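Local coordinates for protein ATP phosphoribosyltransferase (Methanobacterium thermoautotrophicum, PDB 2VD3) that probably catalyses, with magnesium, the condensation of ATP with 5-phosphoribose 1-diphosphate to phosphoribosyl-ATP, the first step of histidine biosynthesis, and binds histidine as an inhibitor, at residues A[112-126]-A[135-149]. Numbering follows the deposited sequence.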
loop_
_atom_site.group_PDB
_atom_site.type_symbol
_atom_site.label_atom_id
_atom_site.label_comp_id
_atom_site.label_asym_id
_atom_site.label_seq_id
_atom_site.Cartn_x
_atom_site.Cartn_y
_atom_site.Cartn_z
ATOM N N ILE A 112 -2.910 9.576 -42.458
ATOM C CA ILE A 112 -4.022 9.791 -41.539
ATOM C C ILE A 112 -5.199 10.443 -42.268
ATOM O O ILE A 112 -5.056 11.528 -42.839
ATOM C CB ILE A 112 -3.597 10.614 -40.294
ATOM C CG1 ILE A 112 -2.503 9.878 -39.511
ATOM C CG2 ILE A 112 -4.792 10.886 -39.387
ATOM C CD1 ILE A 112 -1.677 10.770 -38.601
ATOM N N PRO A 113 -6.367 9.775 -42.252
ATOM C CA PRO A 113 -7.552 10.273 -42.943
ATOM C C PRO A 113 -8.342 11.291 -42.110
ATOM O O PRO A 113 -8.176 11.358 -40.885
ATOM C CB PRO A 113 -8.386 9.004 -43.180
ATOM C CG PRO A 113 -7.694 7.881 -42.405
ATOM C CD PRO A 113 -6.635 8.503 -41.560
ATOM N N ARG A 114 -9.185 12.070 -42.790
ATOM C CA ARG A 114 -10.031 13.096 -42.176
ATOM C C ARG A 114 -10.621 12.711 -40.814
ATOM O O ARG A 114 -10.525 13.475 -39.848
ATOM C CB ARG A 114 -11.172 13.480 -43.132
ATOM C CG ARG A 114 -11.020 14.828 -43.820
ATOM C CD ARG A 114 -9.980 14.800 -44.923
ATOM N NE ARG A 114 -9.984 16.037 -45.702
ATOM C CZ ARG A 114 -9.252 17.115 -45.423
ATOM N NH1 ARG A 114 -8.440 17.132 -44.368
ATOM N NH2 ARG A 114 -9.333 18.186 -46.206
ATOM N N GLY A 115 -11.231 11.535 -40.736
ATOM C CA GLY A 115 -11.998 11.172 -39.547
ATOM C C GLY A 115 -11.249 10.472 -38.428
ATOM O O GLY A 115 -11.868 10.059 -37.446
ATOM N N ALA A 116 -9.930 10.345 -38.558
ATOM C CA ALA A 116 -9.149 9.511 -37.641
ATOM C C ALA A 116 -9.217 10.005 -36.210
ATOM O O ALA A 116 -9.154 11.207 -35.951
ATOM C CB ALA A 116 -7.706 9.396 -38.094
ATOM N N VAL A 117 -9.360 9.064 -35.286
ATOM C CA VAL A 117 -9.396 9.390 -33.864
ATOM C C VAL A 117 -8.052 9.052 -33.231
ATOM O O VAL A 117 -7.515 7.962 -33.438
ATOM C CB VAL A 117 -10.564 8.676 -33.140
ATOM C CG1 VAL A 117 -10.532 8.959 -31.649
ATOM C CG2 VAL A 117 -11.906 9.114 -33.739
ATOM N N ILE A 118 -7.504 10.015 -32.491
ATOM C CA ILE A 118 -6.266 9.817 -31.741
ATOM C C ILE A 118 -6.524 10.006 -30.256
ATOM O O ILE A 118 -7.024 11.055 -29.840
ATOM C CB ILE A 118 -5.150 10.792 -32.181
ATOM C CG1 ILE A 118 -4.915 10.698 -33.692
ATOM C CG2 ILE A 118 -3.854 10.506 -31.405
ATOM C CD1 ILE A 118 -4.239 11.932 -34.292
ATOM N N ALA A 119 -6.174 8.986 -29.470
ATOM C CA ALA A 119 -6.284 9.037 -28.019
ATOM C C ALA A 119 -4.952 9.480 -27.420
ATOM O O ALA A 119 -3.883 9.048 -27.863
ATOM C CB ALA A 119 -6.690 7.677 -27.458
ATOM N N THR A 120 -5.023 10.334 -26.405
ATOM C CA THR A 120 -3.835 10.953 -25.867
ATOM C C THR A 120 -4.019 11.331 -24.402
ATOM O O THR A 120 -5.139 11.411 -23.902
ATOM C CB THR A 120 -3.444 12.206 -26.687
ATOM O OG1 THR A 120 -2.144 12.667 -26.289
ATOM C CG2 THR A 120 -4.466 13.325 -26.499
ATOM N N GLU A 121 -2.906 11.534 -23.711
ATOM C CA GLU A 121 -2.951 12.179 -22.409
ATOM C C GLU A 121 -2.507 13.621 -22.573
ATOM O O GLU A 121 -2.577 14.402 -21.629
ATOM C CB GLU A 121 -2.090 11.437 -21.395
ATOM C CG GLU A 121 -2.567 10.025 -21.139
ATOM C CD GLU A 121 -1.832 9.367 -20.002
ATOM O OE1 GLU A 121 -1.229 8.304 -20.239
ATOM O OE2 GLU A 121 -1.845 9.917 -18.880
ATOM N N PHE A 122 -2.089 13.966 -23.795
ATOM C CA PHE A 122 -1.541 15.290 -24.105
ATOM C C PHE A 122 -2.277 15.963 -25.266
ATOM O O PHE A 122 -1.695 16.159 -26.332
ATOM C CB PHE A 122 -0.037 15.187 -24.405
ATOM C CG PHE A 122 0.769 14.668 -23.253
ATOM C CD1 PHE A 122 0.941 13.295 -23.067
ATOM C CD2 PHE A 122 1.342 15.548 -22.343
ATOM C CE1 PHE A 122 1.665 12.809 -21.990
ATOM C CE2 PHE A 122 2.078 15.078 -21.267
ATOM C CZ PHE A 122 2.236 13.702 -21.084
ATOM N N PRO A 123 -3.553 16.346 -25.047
ATOM C CA PRO A 123 -4.357 16.932 -26.119
ATOM C C PRO A 123 -3.789 18.239 -26.661
ATOM O O PRO A 123 -3.892 18.490 -27.857
ATOM C CB PRO A 123 -5.720 17.161 -25.455
ATOM C CG PRO A 123 -5.424 17.215 -23.994
ATOM C CD PRO A 123 -4.312 16.258 -23.782
ATOM N N GLY A 124 -3.180 19.051 -25.801
ATOM C CA GLY A 124 -2.580 20.315 -26.232
ATOM C C GLY A 124 -1.472 20.121 -27.250
ATOM O O GLY A 124 -1.528 20.651 -28.361
ATOM N N ILE A 125 -0.464 19.352 -26.860
ATOM C CA ILE A 125 0.641 18.996 -27.746
ATOM C C ILE A 125 0.114 18.287 -28.992
ATOM O O ILE A 125 0.583 18.554 -30.096
ATOM C CB ILE A 125 1.690 18.108 -27.010
ATOM C CG1 ILE A 125 2.421 18.927 -25.937
ATOM C CG2 ILE A 125 2.676 17.461 -27.995
ATOM C CD1 ILE A 125 3.132 18.092 -24.854
ATOM N N THR A 126 -0.868 17.403 -28.815
ATOM C CA THR A 126 -1.386 16.619 -29.931
ATOM C C THR A 126 -2.202 17.470 -30.919
ATOM O O THR A 126 -2.001 17.349 -32.128
ATOM C CB THR A 126 -2.149 15.327 -29.475
ATOM O OG1 THR A 126 -1.324 14.559 -28.582
ATOM C CG2 THR A 126 -2.503 14.448 -30.675
ATOM N N ILE A 135 -3.060 18.135 -40.432
ATOM C CA ILE A 135 -3.900 16.940 -40.435
ATOM C C ILE A 135 -5.216 17.207 -39.716
ATOM O O ILE A 135 -5.238 17.809 -38.639
ATOM C CB ILE A 135 -3.202 15.722 -39.788
ATOM C CG1 ILE A 135 -1.735 15.627 -40.221
ATOM C CG2 ILE A 135 -3.939 14.443 -40.143
ATOM C CD1 ILE A 135 -0.892 14.695 -39.347
ATOM N N ASP A 136 -6.311 16.772 -40.334
ATOM C CA ASP A 136 -7.621 16.809 -39.707
ATOM C C ASP A 136 -7.851 15.447 -39.073
ATOM O O ASP A 136 -8.070 14.457 -39.767
ATOM C CB ASP A 136 -8.713 17.137 -40.731
ATOM C CG ASP A 136 -10.110 17.232 -40.112
ATOM O OD1 ASP A 136 -10.310 16.823 -38.946
ATOM O OD2 ASP A 136 -11.031 17.708 -40.813
ATOM N N ALA A 137 -7.757 15.406 -37.749
ATOM C CA ALA A 137 -8.034 14.202 -36.985
ATOM C C ALA A 137 -8.623 14.609 -35.645
ATOM O O ALA A 137 -8.360 15.714 -35.155
ATOM C CB ALA A 137 -6.766 13.371 -36.801
ATOM N N GLU A 138 -9.434 13.729 -35.064
ATOM C CA GLU A 138 -10.050 13.998 -33.772
ATOM C C GLU A 138 -9.142 13.526 -32.645
ATOM O O GLU A 138 -8.448 12.509 -32.767
ATOM C CB GLU A 138 -11.431 13.341 -33.654
ATOM C CG GLU A 138 -12.313 13.436 -34.906
ATOM C CD GLU A 138 -12.451 14.853 -35.448
ATOM O OE1 GLU A 138 -12.788 15.771 -34.666
ATOM O OE2 GLU A 138 -12.230 15.039 -36.667
ATOM N N VAL A 139 -9.166 14.274 -31.548
ATOM C CA VAL A 139 -8.312 14.011 -30.403
ATOM C C VAL A 139 -9.176 13.696 -29.194
ATOM O O VAL A 139 -9.988 14.522 -28.771
ATOM C CB VAL A 139 -7.389 15.223 -30.115
ATOM C CG1 VAL A 139 -6.694 15.081 -28.783
ATOM C CG2 VAL A 139 -6.372 15.391 -31.238
ATOM N N VAL A 140 -9.003 12.498 -28.649
ATOM C CA VAL A 140 -9.743 12.077 -27.464
ATOM C C VAL A 140 -8.790 11.982 -26.272
ATOM O O VAL A 140 -7.804 11.237 -26.298
ATOM C CB VAL A 140 -10.510 10.733 -27.685
ATOM C CG1 VAL A 140 -11.235 10.305 -26.410
ATOM C CG2 VAL A 140 -11.512 10.868 -28.821
ATOM N N GLU A 141 -9.089 12.756 -25.236
ATOM C CA GLU A 141 -8.280 12.759 -24.036
ATOM C C GLU A 141 -8.685 11.607 -23.124
ATOM O O GLU A 141 -9.865 11.422 -22.827
ATOM C CB GLU A 141 -8.400 14.102 -23.322
ATOM C CG GLU A 141 -7.986 14.068 -21.874
ATOM C CD GLU A 141 -7.328 15.345 -21.425
ATOM O OE1 GLU A 141 -6.321 15.250 -20.699
ATOM O OE2 GLU A 141 -7.805 16.435 -21.800
ATOM N N LEU A 142 -7.702 10.822 -22.698
ATOM C CA LEU A 142 -7.955 9.742 -21.766
ATOM C C LEU A 142 -7.167 9.989 -20.496
ATOM O O LEU A 142 -6.205 10.756 -20.491
ATOM C CB LEU A 142 -7.606 8.372 -22.371
ATOM C CG LEU A 142 -8.343 7.886 -23.627
ATOM C CD1 LEU A 142 -7.983 6.434 -23.916
ATOM C CD2 LEU A 142 -9.850 8.048 -23.519
ATOM N N THR A 143 -7.597 9.345 -19.426
ATOM C CA THR A 143 -6.954 9.461 -18.127
ATOM C C THR A 143 -5.574 8.808 -18.133
ATOM O O THR A 143 -4.665 9.249 -17.424
ATOM C CB THR A 143 -7.848 8.809 -17.045
ATOM O OG1 THR A 143 -8.723 9.799 -16.482
ATOM C CG2 THR A 143 -7.017 8.197 -15.962
ATOM N N GLY A 144 -5.436 7.754 -18.937
ATOM C CA GLY A 144 -4.213 6.951 -19.016
ATOM C C GLY A 144 -4.452 5.751 -19.910
ATOM O O GLY A 144 -5.486 5.671 -20.577
ATOM N N SER A 145 -3.493 4.828 -19.941
ATOM C CA SER A 145 -3.644 3.563 -20.664
ATOM C C SER A 145 -4.132 3.736 -22.108
ATOM O O SER A 145 -4.972 2.954 -22.594
ATOM C CB SER A 145 -4.575 2.609 -19.886
ATOM O OG SER A 145 -4.087 2.357 -18.567
ATOM N N THR A 146 -3.603 4.755 -22.795
ATOM C CA THR A 146 -3.947 5.002 -24.202
ATOM C C THR A 146 -3.692 3.768 -25.059
ATOM O O THR A 146 -4.334 3.596 -26.095
ATOM C CB THR A 146 -3.198 6.216 -24.817
ATOM O OG1 THR A 146 -1.782 6.007 -24.757
ATOM C CG2 THR A 146 -3.563 7.525 -24.103
ATOM N N GLU A 147 -2.777 2.906 -24.601
ATOM C CA GLU A 147 -2.396 1.668 -25.303
ATOM C C GLU A 147 -3.559 0.700 -25.516
ATOM O O GLU A 147 -3.492 -0.178 -26.382
ATOM C CB GLU A 147 -1.275 0.917 -24.566
ATOM C CG GLU A 147 -0.294 1.776 -23.770
ATOM C CD GLU A 147 -0.760 2.026 -22.339
ATOM O OE1 GLU A 147 -1.471 1.164 -21.773
ATOM O OE2 GLU A 147 -0.415 3.089 -21.783
ATOM N N ILE A 148 -4.608 0.852 -24.715
ATOM C CA ILE A 148 -5.780 -0.032 -24.769
ATOM C C ILE A 148 -6.864 0.512 -25.712
ATOM O O ILE A 148 -7.723 -0.238 -26.176
ATOM C CB ILE A 148 -6.335 -0.296 -23.332
ATOM C CG1 ILE A 148 -5.256 -0.959 -22.465
ATOM C CG2 ILE A 148 -7.570 -1.184 -23.357
ATOM C CD1 ILE A 148 -5.563 -0.966 -20.989
ATOM N N ALA A 149 -6.792 1.808 -26.015
ATOM C CA ALA A 149 -7.829 2.508 -26.793
ATOM C C ALA A 149 -8.192 1.917 -28.177
ATOM O O ALA A 149 -9.372 1.895 -28.526
ATOM C CB ALA A 149 -7.512 3.995 -26.903
#
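Ile118 straddles Val139 in parallel register: its N donates to Glu138 O (2.7 Å, N-H...O 163°) and its O accepts from Val140 N (2.7 Å, 169°). Thr120 repeats the pattern around Glu141, giving N to Val140 O and taking Leu142 N on its O, while Glu138 N to Ala116 O starts the series. On the opposite edge, Val117 and Ala119 bond the backbones of Leu157 and Thr159, and Val117 N is taken by Asp156 OD2.

Thr120 places OG1 anti to its N (chi1 -170°), where it accepts from Phe122 N at 2.8 Å, an ST turn leading into helix 123-132, and also bonds Thr159 OG1. The same rotation sets Thr120 CG2 3.6 Å from Val139 CG1. Val139 packs CG1 against Pro123 CB and CG2 against Thr126 CG2, each at 4.0 Å. On the other face, Val117 CG1 meets Val140 CG2.

Glu121 lays CG 4.0 Å from Thr146 CG2 and OE1 3.5 Å from Gly144 CA. A glycine here would probably uncover the Thr146 methyl and open a gap beside Gly144. Thr146 OG1 is held by Thr159 O.

Main-chain bonds thus fix the beta-alpha-beta register, the Thr120 hydroxyl holds the turn, and Val139 methyls pack helix to sheet.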